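Local coordinates for odorant-binding protein 2a (Homo sapiens, PDB 4RUN), which binds and transports small hydrophobic volatile molecules, with higher affinity for aldehydes and large fatty acids, at residues 14-19 and 32-37; 24-29 and 106-111; 48-53 and 61-66; 83-88 and 98-103. The protein carries 2 engineered substitutions. All coordinates share one frame; numbering follows the deposited sequence.

How the interactions relate
Interaction 1 comes first along the chain. It joins 14-19 to 32-37 and closes the loop between the first two strands of the lipocalin barrel. Interaction 2 starts inside that loop, at 24-29, and ends far along the chain, at 106-111, so the two cross. Interactions 3 and 4 are both nested within the long loop closed by interaction 2. Interaction 3 is the hairpin of 48-53 and 61-66, and interaction 4 is the hairpin of 83-88 and 98-103. All reach one curled sheet. Backbone bonds join 98-103 to 106-111, Ser35 reaches Thr52, and Met19 meets Met110. Met66 packs against Ile84, joining interactions 3 and 4.

Interaction 1: residues 14-19 and 32-37; sequences WYVKAM and RKVSPV
Trp14 and Val37 form an antiparallel hydrogen-bonded pair, with CA atoms 5.0 Å apart, between the first two strands of the lipocalin beta barrel. Two bonds make the pair. Trp14 N donates to Val37 O at 2.8 Å, and Val37 N donates back to Trp14 O in a nearly straight bond (171° at the hydrogen). The regular pairing does not run on through the segments. Pro36 has no N-H to give, and Ser35 is loop, between Pro36 and strand residues 33-34. From there the contact is made by side chains.

Val16 faces the other segment. Its CG2 meets CG2 of Val37 at 3.8 Å, branch against branch. In both valines CG2 is anti to the carbonyl carbon. Further along, CB of Val16 lies 4.2 Å from CG1 of Val34. These valines make an apolar seam, with Val16 and Val34 buried. Tyr15 starts out away from the partner segment. Its CG lies beside the backbone N (chi1 -67°), and the ring then runs back toward Pro36. The two side chains cross at a slant, with Tyr15 CE1 3.8 Å from Pro36 CG.

Trp14 belongs to the Gly-X-Trp signature of lipocalins. Its indole leads away from this contact. NE1 bonds to Ile10 O, and the ring makes a cation-pi contact with Arg116, an arrangement well known at the closed end of the lipocalin barrel. Of the tryptophan side chain, it is CB that lies beside the partner strand, 4.3 Å from CB of Val37.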
# COMPACT_ATOMS: atom_id res chain seq x y z
N TRP A 14 8.26 -6.43 -1.64
CA TRP A 14 7.11 -6.10 -2.48
C TRP A 14 7.34 -4.77 -3.17
O TRP A 14 8.07 -3.92 -2.69
CB TRP A 14 5.83 -5.98 -1.67
CG TRP A 14 5.34 -7.22 -1.06
CD1 TRP A 14 5.71 -7.75 0.14
CD2 TRP A 14 4.34 -8.08 -1.58
NE1 TRP A 14 5.00 -8.89 0.39
CE2 TRP A 14 4.15 -9.12 -0.65
CE3 TRP A 14 3.58 -8.09 -2.75
CZ2 TRP A 14 3.24 -10.16 -0.85
CZ3 TRP A 14 2.68 -9.12 -2.95
CH2 TRP A 14 2.52 -10.14 -2.00
N TYR A 15 6.68 -4.60 -4.31
CA TYR A 15 6.81 -3.40 -5.09
C TYR A 15 5.43 -2.78 -5.22
O TYR A 15 4.47 -3.47 -5.57
CB TYR A 15 7.37 -3.73 -6.47
CG TYR A 15 8.79 -4.22 -6.44
CD1 TYR A 15 9.85 -3.32 -6.48
CD2 TYR A 15 9.08 -5.59 -6.36
CE1 TYR A 15 11.16 -3.76 -6.44
CE2 TYR A 15 10.39 -6.04 -6.33
CZ TYR A 15 11.43 -5.12 -6.36
OH TYR A 15 12.74 -5.54 -6.32
N VAL A 16 5.36 -1.47 -4.95
CA VAL A 16 4.12 -0.70 -5.07
C VAL A 16 4.04 -0.13 -6.48
O VAL A 16 4.83 0.72 -6.86
CB VAL A 16 4.11 0.46 -4.08
CG1 VAL A 16 2.82 1.24 -4.23
CG2 VAL A 16 4.31 -0.03 -2.64
N LYS A 17 3.06 -0.60 -7.25
CA LYS A 17 2.99 -0.31 -8.69
C LYS A 17 1.96 0.76 -9.01
O LYS A 17 2.07 1.47 -10.00
CB LYS A 17 2.65 -1.59 -9.44
CG LYS A 17 3.60 -2.73 -9.13
CD LYS A 17 3.14 -4.01 -9.78
CE LYS A 17 4.26 -5.03 -9.77
NZ LYS A 17 3.86 -6.35 -10.33
N ALA A 18 0.93 0.85 -8.18
CA ALA A 18 -0.07 1.88 -8.37
C ALA A 18 -0.67 2.18 -7.03
O ALA A 18 -0.56 1.37 -6.11
CB ALA A 18 -1.14 1.43 -9.33
N MET A 19 -1.31 3.33 -6.94
CA MET A 19 -1.82 3.85 -5.69
C MET A 19 -3.14 4.60 -5.95
O MET A 19 -3.31 5.19 -7.01
CB MET A 19 -0.73 4.73 -5.13
CG MET A 19 -0.97 5.25 -3.73
SD MET A 19 0.62 5.59 -2.92
CE MET A 19 -0.08 6.11 -1.34
N ARG A 32 5.55 10.80 -4.66
CA ARG A 32 6.07 10.96 -6.00
C ARG A 32 6.84 9.73 -6.36
O ARG A 32 6.79 9.26 -7.49
CB ARG A 32 7.05 12.13 -6.11
CG ARG A 32 6.43 13.51 -5.99
CD ARG A 32 7.53 14.57 -5.91
NE ARG A 32 8.60 14.36 -6.90
CZ ARG A 32 9.91 14.25 -6.64
NH1 ARG A 32 10.39 14.31 -5.41
NH2 ARG A 32 10.77 14.06 -7.64
N LYS A 33 7.61 9.24 -5.39
CA LYS A 33 8.50 8.11 -5.58
C LYS A 33 8.26 7.18 -4.43
O LYS A 33 7.65 7.56 -3.46
CB LYS A 33 9.95 8.57 -5.61
CG LYS A 33 10.22 9.65 -6.64
CD LYS A 33 11.66 10.16 -6.62
CE LYS A 33 12.06 10.73 -7.97
NZ LYS A 33 13.46 11.23 -7.97
N VAL A 34 8.75 5.95 -4.54
CA VAL A 34 8.56 4.95 -3.51
C VAL A 34 9.58 3.83 -3.66
O VAL A 34 9.89 3.41 -4.77
CB VAL A 34 7.12 4.38 -3.56
CG1 VAL A 34 6.92 3.55 -4.82
CG2 VAL A 34 6.83 3.56 -2.31
N SER A 35 10.12 3.35 -2.54
CA SER A 35 11.09 2.27 -2.53
C SER A 35 10.37 0.93 -2.53
O SER A 35 9.15 0.89 -2.43
CB SER A 35 11.97 2.39 -1.29
OG SER A 35 11.23 2.11 -0.11
N PRO A 36 11.13 -0.18 -2.63
CA PRO A 36 10.53 -1.49 -2.34
C PRO A 36 10.12 -1.59 -0.88
O PRO A 36 10.72 -0.93 -0.03
CB PRO A 36 11.67 -2.48 -2.63
CG PRO A 36 12.59 -1.76 -3.55
CD PRO A 36 12.51 -0.32 -3.14
N VAL A 37 9.12 -2.41 -0.61
CA VAL A 37 8.65 -2.63 0.74
C VAL A 37 9.22 -3.95 1.26
O VAL A 37 8.98 -5.00 0.67
CB VAL A 37 7.12 -2.69 0.78
CG1 VAL A 37 6.62 -2.81 2.21
CG2 VAL A 37 6.51 -1.47 0.09

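Interaction 2: residues 24-29 and 106-111; sequences DFPEDR and GLRYMG. With FLC (citrate anion), chain C.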
# COMPACT_ATOMS: atom_id res chain seq x y z
N ASP A 24 -10.71 13.04 -0.22
CA ASP A 24 -10.27 14.00 0.80
C ASP A 24 -8.75 14.10 0.86
O ASP A 24 -8.22 15.10 1.33
CB ASP A 24 -10.78 13.61 2.18
CG ASP A 24 -12.29 13.51 2.24
OD1 ASP A 24 -12.98 14.44 1.75
OD2 ASP A 24 -12.78 12.51 2.79
N PHE A 25 -8.06 13.05 0.40
CA PHE A 25 -6.60 13.00 0.37
C PHE A 25 -6.00 14.19 -0.36
O PHE A 25 -6.22 14.35 -1.56
CB PHE A 25 -6.16 11.73 -0.36
CG PHE A 25 -4.74 11.36 -0.10
CD1 PHE A 25 -4.39 10.57 0.99
CD2 PHE A 25 -3.75 11.81 -0.96
CE1 PHE A 25 -3.07 10.23 1.21
CE2 PHE A 25 -2.43 11.49 -0.73
CZ PHE A 25 -2.09 10.70 0.36
N PRO A 26 -5.22 15.02 0.35
CA PRO A 26 -4.61 16.19 -0.30
C PRO A 26 -3.60 15.82 -1.37
O PRO A 26 -2.79 14.91 -1.17
CB PRO A 26 -3.92 16.91 0.86
CG PRO A 26 -4.52 16.36 2.10
CD PRO A 26 -4.91 14.96 1.79
N GLU A 27 -3.64 16.51 -2.50
CA GLU A 27 -2.75 16.21 -3.60
C GLU A 27 -1.28 16.40 -3.21
O GLU A 27 -0.43 15.58 -3.52
CB GLU A 27 -3.10 17.08 -4.81
CG GLU A 27 -2.65 16.50 -6.14
CD GLU A 27 -2.87 17.46 -7.29
OE1 GLU A 27 -3.55 18.49 -7.11
OE2 GLU A 27 -2.34 17.19 -8.39
N ASP A 28 -1.00 17.51 -2.52
CA ASP A 28 0.32 17.76 -1.93
C ASP A 28 0.87 16.53 -1.19
O ASP A 28 2.07 16.35 -1.07
CB ASP A 28 0.30 19.03 -1.03
CG ASP A 28 -0.04 18.75 0.45
OD1 ASP A 28 -0.25 17.59 0.82
OD2 ASP A 28 -0.07 19.72 1.25
N ARG A 29 -0.02 15.66 -0.73
CA ARG A 29 0.36 14.55 0.14
C ARG A 29 0.76 13.26 -0.60
O ARG A 29 1.25 12.33 0.03
CB ARG A 29 -0.80 14.22 1.08
CG ARG A 29 -0.34 13.81 2.45
CD ARG A 29 -1.47 13.62 3.43
NE ARG A 29 -0.98 12.71 4.47
CZ ARG A 29 -0.25 13.08 5.51
NH1 ARG A 29 0.05 14.36 5.71
NH2 ARG A 29 0.16 12.16 6.38
N GLY A 106 -10.47 12.31 10.10
CA GLY A 106 -11.47 11.52 9.40
C GLY A 106 -10.96 10.17 8.96
O GLY A 106 -9.76 9.85 9.01
N LEU A 107 -11.91 9.37 8.54
CA LEU A 107 -11.64 8.06 7.99
C LEU A 107 -10.95 8.23 6.65
O LEU A 107 -11.45 8.97 5.80
CB LEU A 107 -12.96 7.31 7.78
CG LEU A 107 -12.80 5.88 7.30
CD1 LEU A 107 -12.06 5.02 8.32
CD2 LEU A 107 -14.15 5.27 6.95
N ARG A 108 -9.83 7.55 6.46
CA ARG A 108 -9.10 7.61 5.20
C ARG A 108 -8.99 6.23 4.56
O ARG A 108 -8.46 5.31 5.20
CB ARG A 108 -7.70 8.19 5.42
CG ARG A 108 -6.87 8.35 4.14
CD ARG A 108 -5.63 9.19 4.40
NE ARG A 108 -5.91 10.63 4.32
CZ ARG A 108 -5.11 11.59 4.80
NH1 ARG A 108 -3.97 11.28 5.41
NH2 ARG A 108 -5.47 12.87 4.67
N TYR A 109 -9.47 6.10 3.32
CA TYR A 109 -9.26 4.90 2.50
C TYR A 109 -8.10 5.09 1.56
O TYR A 109 -7.86 6.19 1.06
CB TYR A 109 -10.47 4.54 1.63
CG TYR A 109 -11.79 4.31 2.34
CD1 TYR A 109 -11.84 3.71 3.59
CD2 TYR A 109 -12.99 4.64 1.72
CE1 TYR A 109 -13.06 3.49 4.21
CE2 TYR A 109 -14.21 4.42 2.34
CZ TYR A 109 -14.24 3.84 3.59
OH TYR A 109 -15.44 3.63 4.21
N MET A 110 -7.39 4.00 1.28
CA MET A 110 -6.22 4.06 0.43
C MET A 110 -5.92 2.66 -0.09
O MET A 110 -5.96 1.68 0.66
CB MET A 110 -5.04 4.62 1.23
CG MET A 110 -3.80 4.89 0.41
SD MET A 110 -2.38 5.38 1.42
CE MET A 110 -3.16 6.14 2.85
N GLY A 111 -5.63 2.56 -1.38
CA GLY A 111 -5.38 1.28 -2.01
C GLY A 111 -4.04 1.28 -2.72
O GLY A 111 -3.65 2.27 -3.30
CAC FLC C . 1.17 5.85 6.45
CA FLC C . 0.29 6.62 5.47
CB FLC C . 0.19 8.12 5.75
CBC FLC C . -0.85 8.73 4.82
CG FLC C . -0.31 8.40 7.17
CGC FLC C . 0.73 8.70 8.25
OA1 FLC C . 0.66 5.03 7.24
OA2 FLC C . 2.40 6.07 6.42
OB1 FLC C . -2.07 8.50 5.02
OB2 FLC C . -0.47 9.47 3.88
OG1 FLC C . 1.04 9.90 8.48
OG2 FLC C . 1.18 7.73 8.91
OHB FLC C . 1.45 8.76 5.53
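Phe25 and Arg108 meet nearly crosswise, where the loop after the first strand of the lipocalin barrel reaches strand 106-115. Such a first loop is long in lipocalins and typically folds over the barrel mouth. The ring and guanidinium planes are 66° apart. CD1 of Phe25 sits over one guanidinium face, 3.6 Å above its plane and offset toward the rim. In turn, CD of Arg108 lies in the ring plane, at the edge. The arginine chain bends at chi3 (-84°), which places NE 3.7 Å from CD1 of Phe25.

Pro26 crosses the same arginine at about a right angle, with its CD 3.6 Å from NH2. Arg29 comes obliquely. Its guanidinium is 30° from that of Arg108, and NE stands 3.4 Å from NH1 of Arg108. Both atoms are donors and cannot bond to each other, and two positive groups are brought close.

A citrate anion, probably from the crystallisation liquor, bridges the two arginines and probably offsets their repulsion. One carboxylate reaches both through weak bonds, Arg108 NH1 to OB1 and Arg29 NE to OB2. Lys82, Arg55, Lys62 and Tyr78 also bond to the anion. Met110 adds an apolar touch, its CE 4.4 Å from CE1 of Phe25.

Interaction 3: residues 48-53 and 61-66; sequences EATFTF and QKKILM
Phe51 and Lys62 form an antiparallel hydrogen-bonded pair in this beta hairpin of the lipocalin barrel. The axes of segments 48-53 and 61-66 approach to 4.6 Å. Four backbone bonds link Ala49 with Ile64 and Phe51 with Lys62.

The tight part is the face with Ala49, Phe51, Ile64 and Lys62. The side chains of Phe51 and Lys62 lie side by side, pointing the same way. CB of Lys62 lies over the Phe51 ring in a CH-pi contact, 3.8 Å from the centroid. CD1 of Ile64 comes to the edge of the same ring, 4.0 Å from CE1. Ala49 CB touches Met66 SD. The lysine chain bends at chi2 and leads away, and NZ bonds to a citrate anion, probably from the crystallisation liquor.

The other face carries Glu48, Thr50, Thr52, Gln61, Lys63 and Leu65, and is the more solvent-exposed one. Gln61 and Lys63 are exposed. Charges approach without a salt bridge, Glu48 OE2 standing 4.1 Å from Lys63 NZ. Thr52 and Gln61 lie side by side. So do Thr50 and the fully extended Lys63, with CG2 of Thr50 3.6 Å from CG of Lys63.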
# COMPACT_ATOMS: atom_id res chain seq x y z
N GLU A 48 6.18 -6.54 10.10
CA GLU A 48 6.72 -5.22 10.04
C GLU A 48 7.06 -4.93 8.61
O GLU A 48 7.73 -5.74 7.96
CB GLU A 48 7.97 -5.16 10.89
CG GLU A 48 8.64 -3.81 10.93
CD GLU A 48 9.92 -3.91 11.71
OE1 GLU A 48 10.86 -4.55 11.20
OE2 GLU A 48 9.96 -3.39 12.83
N ALA A 49 6.59 -3.79 8.13
CA ALA A 49 6.88 -3.34 6.78
C ALA A 49 7.76 -2.11 6.86
O ALA A 49 7.48 -1.21 7.64
CB ALA A 49 5.58 -3.01 6.05
N THR A 50 8.81 -2.07 6.05
CA THR A 50 9.74 -0.94 6.01
C THR A 50 9.85 -0.43 4.58
O THR A 50 9.99 -1.23 3.66
CB THR A 50 11.14 -1.29 6.55
OG1 THR A 50 11.64 -2.49 5.94
CG2 THR A 50 11.09 -1.49 8.04
N PHE A 51 9.75 0.88 4.39
CA PHE A 51 9.87 1.49 3.06
C PHE A 51 10.09 2.99 3.19
O PHE A 51 9.97 3.57 4.27
CB PHE A 51 8.63 1.24 2.22
CG PHE A 51 7.37 1.77 2.83
CD1 PHE A 51 6.65 1.00 3.73
CD2 PHE A 51 6.91 3.04 2.51
CE1 PHE A 51 5.49 1.49 4.30
CE2 PHE A 51 5.74 3.53 3.08
CZ PHE A 51 5.04 2.76 3.98
N THR A 52 10.42 3.61 2.06
CA THR A 52 10.58 5.06 1.99
C THR A 52 9.83 5.58 0.79
O THR A 52 9.54 4.82 -0.15
CB THR A 52 12.07 5.45 1.88
OG1 THR A 52 12.61 5.01 0.63
CG2 THR A 52 12.86 4.84 3.01
N PHE A 53 9.49 6.86 0.81
CA PHE A 53 8.87 7.49 -0.34
C PHE A 53 9.11 8.98 -0.31
O PHE A 53 9.43 9.54 0.74
CB PHE A 53 7.38 7.21 -0.39
CG PHE A 53 6.61 7.76 0.77
CD1 PHE A 53 6.41 6.99 1.91
CD2 PHE A 53 6.05 9.02 0.71
CE1 PHE A 53 5.69 7.48 2.98
CE2 PHE A 53 5.34 9.52 1.78
CZ PHE A 53 5.16 8.75 2.91
N GLN A 61 10.49 8.15 5.78
CA GLN A 61 10.81 6.80 6.18
C GLN A 61 9.68 6.25 7.01
O GLN A 61 9.17 6.94 7.89
CB GLN A 61 12.06 6.89 7.05
CG GLN A 61 12.75 5.57 7.30
CD GLN A 61 14.25 5.69 7.12
OE1 GLN A 61 14.87 6.66 7.56
NE2 GLN A 61 14.85 4.70 6.46
N LYS A 62 9.30 5.00 6.74
CA LYS A 62 8.21 4.34 7.45
C LYS A 62 8.67 2.97 7.90
O LYS A 62 9.49 2.33 7.26
CB LYS A 62 6.99 4.21 6.55
CG LYS A 62 6.26 5.51 6.27
CD LYS A 62 5.44 5.97 7.46
CE LYS A 62 5.08 7.45 7.35
NZ LYS A 62 4.36 7.96 8.55
N LYS A 63 8.12 2.54 9.03
CA LYS A 63 8.43 1.25 9.62
C LYS A 63 7.21 0.90 10.44
O LYS A 63 7.01 1.46 11.52
CB LYS A 63 9.68 1.34 10.50
CG LYS A 63 10.09 0.04 11.18
CD LYS A 63 11.48 0.18 11.78
CE LYS A 63 11.91 -1.08 12.52
NZ LYS A 63 13.29 -0.97 13.09
N ILE A 64 6.40 0.00 9.92
CA ILE A 64 5.06 -0.19 10.44
C ILE A 64 4.88 -1.56 11.03
O ILE A 64 5.00 -2.56 10.33
CB ILE A 64 4.01 -0.00 9.33
CG1 ILE A 64 4.14 1.40 8.74
CG2 ILE A 64 2.61 -0.23 9.90
CD1 ILE A 64 3.19 1.66 7.59
N LEU A 65 4.58 -1.59 12.32
CA LEU A 65 4.17 -2.80 12.98
C LEU A 65 2.75 -3.14 12.55
O LEU A 65 1.83 -2.34 12.73
CB LEU A 65 4.24 -2.58 14.49
CG LEU A 65 3.81 -3.72 15.41
CD1 LEU A 65 4.49 -5.02 15.03
CD2 LEU A 65 4.07 -3.35 16.86
N MET A 66 2.59 -4.33 11.96
CA MET A 66 1.31 -4.84 11.48
C MET A 66 0.93 -6.05 12.33
O MET A 66 1.54 -7.11 12.22
CB MET A 66 1.42 -5.29 10.03
CG MET A 66 1.75 -4.17 9.06
SD MET A 66 2.15 -4.70 7.38
CE MET A 66 0.84 -5.87 7.09

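Interaction 4: residues 83-88 and 98-103; sequences LIYLQE and YSKDQR. Engineered in segment 98-103: Ser99 (natural residue Cys).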
# COMPACT_ATOMS: atom_id res chain seq x y z
N LEU A 83 -6.52 -0.23 9.78
CA LEU A 83 -6.72 -1.63 9.41
C LEU A 83 -6.24 -1.84 7.99
O LEU A 83 -6.41 -0.96 7.14
CB LEU A 83 -8.18 -2.04 9.52
CG LEU A 83 -8.71 -2.10 10.96
CD1 LEU A 83 -10.23 -2.13 10.99
CD2 LEU A 83 -8.13 -3.31 11.67
N ILE A 84 -5.65 -3.00 7.75
CA ILE A 84 -4.91 -3.30 6.53
C ILE A 84 -5.28 -4.69 6.00
O ILE A 84 -5.08 -5.69 6.69
CB ILE A 84 -3.39 -3.28 6.81
CG1 ILE A 84 -2.92 -1.87 7.16
CG2 ILE A 84 -2.60 -3.77 5.60
CD1 ILE A 84 -1.64 -1.86 7.98
N TYR A 85 -5.78 -4.73 4.77
CA TYR A 85 -6.21 -5.97 4.11
C TYR A 85 -5.31 -6.24 2.93
O TYR A 85 -4.99 -5.32 2.18
CB TYR A 85 -7.65 -5.84 3.60
CG TYR A 85 -8.62 -5.38 4.66
CD1 TYR A 85 -8.60 -4.07 5.14
CD2 TYR A 85 -9.55 -6.24 5.19
CE1 TYR A 85 -9.47 -3.64 6.11
CE2 TYR A 85 -10.44 -5.82 6.17
CZ TYR A 85 -10.39 -4.51 6.62
OH TYR A 85 -11.26 -4.07 7.60
N LEU A 86 -4.88 -7.49 2.79
CA LEU A 86 -4.15 -7.92 1.61
C LEU A 86 -5.06 -8.88 0.89
O LEU A 86 -5.50 -9.86 1.48
CB LEU A 86 -2.81 -8.58 1.98
CG LEU A 86 -1.75 -8.65 0.86
CD1 LEU A 86 -1.40 -7.26 0.33
CD2 LEU A 86 -0.48 -9.36 1.31
N GLN A 87 -5.35 -8.59 -0.37
CA GLN A 87 -6.25 -9.41 -1.17
C GLN A 87 -5.58 -9.74 -2.49
O GLN A 87 -4.89 -8.91 -3.07
CB GLN A 87 -7.56 -8.67 -1.47
CG GLN A 87 -8.27 -8.08 -0.26
CD GLN A 87 -9.42 -7.17 -0.67
OE1 GLN A 87 -10.00 -7.34 -1.75
NE2 GLN A 87 -9.76 -6.21 0.19
N GLU A 88 -5.80 -10.97 -2.96
CA GLU A 88 -5.30 -11.40 -4.25
C GLU A 88 -6.07 -10.60 -5.31
O GLU A 88 -7.28 -10.39 -5.17
CB GLU A 88 -5.42 -12.93 -4.40
CG GLU A 88 -4.16 -13.56 -4.97
CD GLU A 88 -4.05 -15.05 -4.73
OE1 GLU A 88 -4.80 -15.59 -3.90
OE2 GLU A 88 -3.22 -15.70 -5.39
N TYR A 98 -5.22 -2.72 0.83
CA TYR A 98 -6.31 -1.78 1.09
C TYR A 98 -6.19 -1.38 2.55
O TYR A 98 -5.99 -2.25 3.40
CB TYR A 98 -7.64 -2.49 0.81
CG TYR A 98 -8.87 -1.62 0.92
CD1 TYR A 98 -9.00 -0.46 0.16
CD2 TYR A 98 -9.93 -1.99 1.76
CE1 TYR A 98 -10.14 0.34 0.26
CE2 TYR A 98 -11.08 -1.20 1.86
CZ TYR A 98 -11.19 -0.04 1.11
OH TYR A 98 -12.33 0.74 1.20
N SER A 99 -6.23 -0.08 2.84
CA SER A 99 -6.14 0.38 4.22
C SER A 99 -7.28 1.31 4.58
O SER A 99 -7.71 2.14 3.78
CB SER A 99 -4.78 1.06 4.48
OG SER A 99 -4.80 2.44 4.14
N LYS A 100 -7.77 1.16 5.81
CA LYS A 100 -8.78 2.05 6.38
C LYS A 100 -8.16 2.65 7.65
O LYS A 100 -7.80 1.91 8.58
CB LYS A 100 -10.05 1.26 6.71
CG LYS A 100 -10.71 0.58 5.51
CD LYS A 100 -11.98 -0.16 5.91
CE LYS A 100 -13.17 0.79 6.02
NZ LYS A 100 -14.36 0.25 6.74
N ASP A 101 -8.01 3.98 7.68
CA ASP A 101 -7.30 4.67 8.77
C ASP A 101 -8.21 5.64 9.53
O ASP A 101 -8.68 6.64 8.99
CB ASP A 101 -6.10 5.41 8.15
CG ASP A 101 -4.96 5.72 9.13
OD1 ASP A 101 -5.03 5.38 10.33
OD2 ASP A 101 -3.97 6.34 8.68
N GLN A 102 -8.48 5.32 10.80
CA GLN A 102 -9.28 6.19 11.66
C GLN A 102 -8.43 7.38 12.12
O GLN A 102 -7.87 7.38 13.21
CB GLN A 102 -9.83 5.43 12.86
CG GLN A 102 -10.41 4.07 12.54
CD GLN A 102 -10.81 3.30 13.79
OE1 GLN A 102 -10.37 3.62 14.90
NE2 GLN A 102 -11.65 2.29 13.61
N ARG A 103 -8.32 8.39 11.27
CA ARG A 103 -7.38 9.49 11.49
C ARG A 103 -8.08 10.61 12.22
O ARG A 103 -9.27 10.80 12.02
CB ARG A 103 -6.81 9.95 10.15
CG ARG A 103 -5.68 9.06 9.67
CD ARG A 103 -5.33 9.35 8.20
NE ARG A 103 -4.30 10.37 8.11
CZ ARG A 103 -3.03 10.20 8.47
NH1 ARG A 103 -2.62 9.04 8.98
NH2 ARG A 103 -2.18 11.21 8.34
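Tyr85 and Tyr98 stand side by side, pointing the same way, on an antiparallel beta hairpin of the lipocalin barrel. They form a hydrogen-bonded pair. Tyr85 N donates to Tyr98 O at 2.8 Å in an almost straight bond (177° at the hydrogen). Leu83 and Lys100 pair in the same way two residues along.

The two tyrosines differ in their first torsion. CG of Tyr85 is anti to the carbonyl carbon (chi1 -53°), while CG of Tyr98 is anti to the backbone N (chi1 -175°). The rings come nearest at CD1 of Tyr85 and CD2 of Tyr98, 4.2 Å apart. The same CD1 also approaches Tyr98 O at 3.6 Å, with the oxygen at the ring edge and in its plane. Beyond, CE1 of Tyr85 comes 4.3 Å from CD of Lys100. Tyr98 makes a cation-pi contact with Lys135.

The reverse face carries Ile84 and Ser99, both buried. Ser99 is an engineered residue, cysteine in the natural protein. Its CB lies 4.4 Å from CG1 of Ile84. Strand 106-115 pairs with strand 95-103 and continues the sheet there, and Met110 packs on Ser99.

Towards the end of 98-103 the partner strand is left behind. There Asp101 holds Arg103 in a salt bridge and also binds Arg81. Arg103 NH1 reaches Asp101 OD2 at 3.0 Å, from above the carboxylate plane.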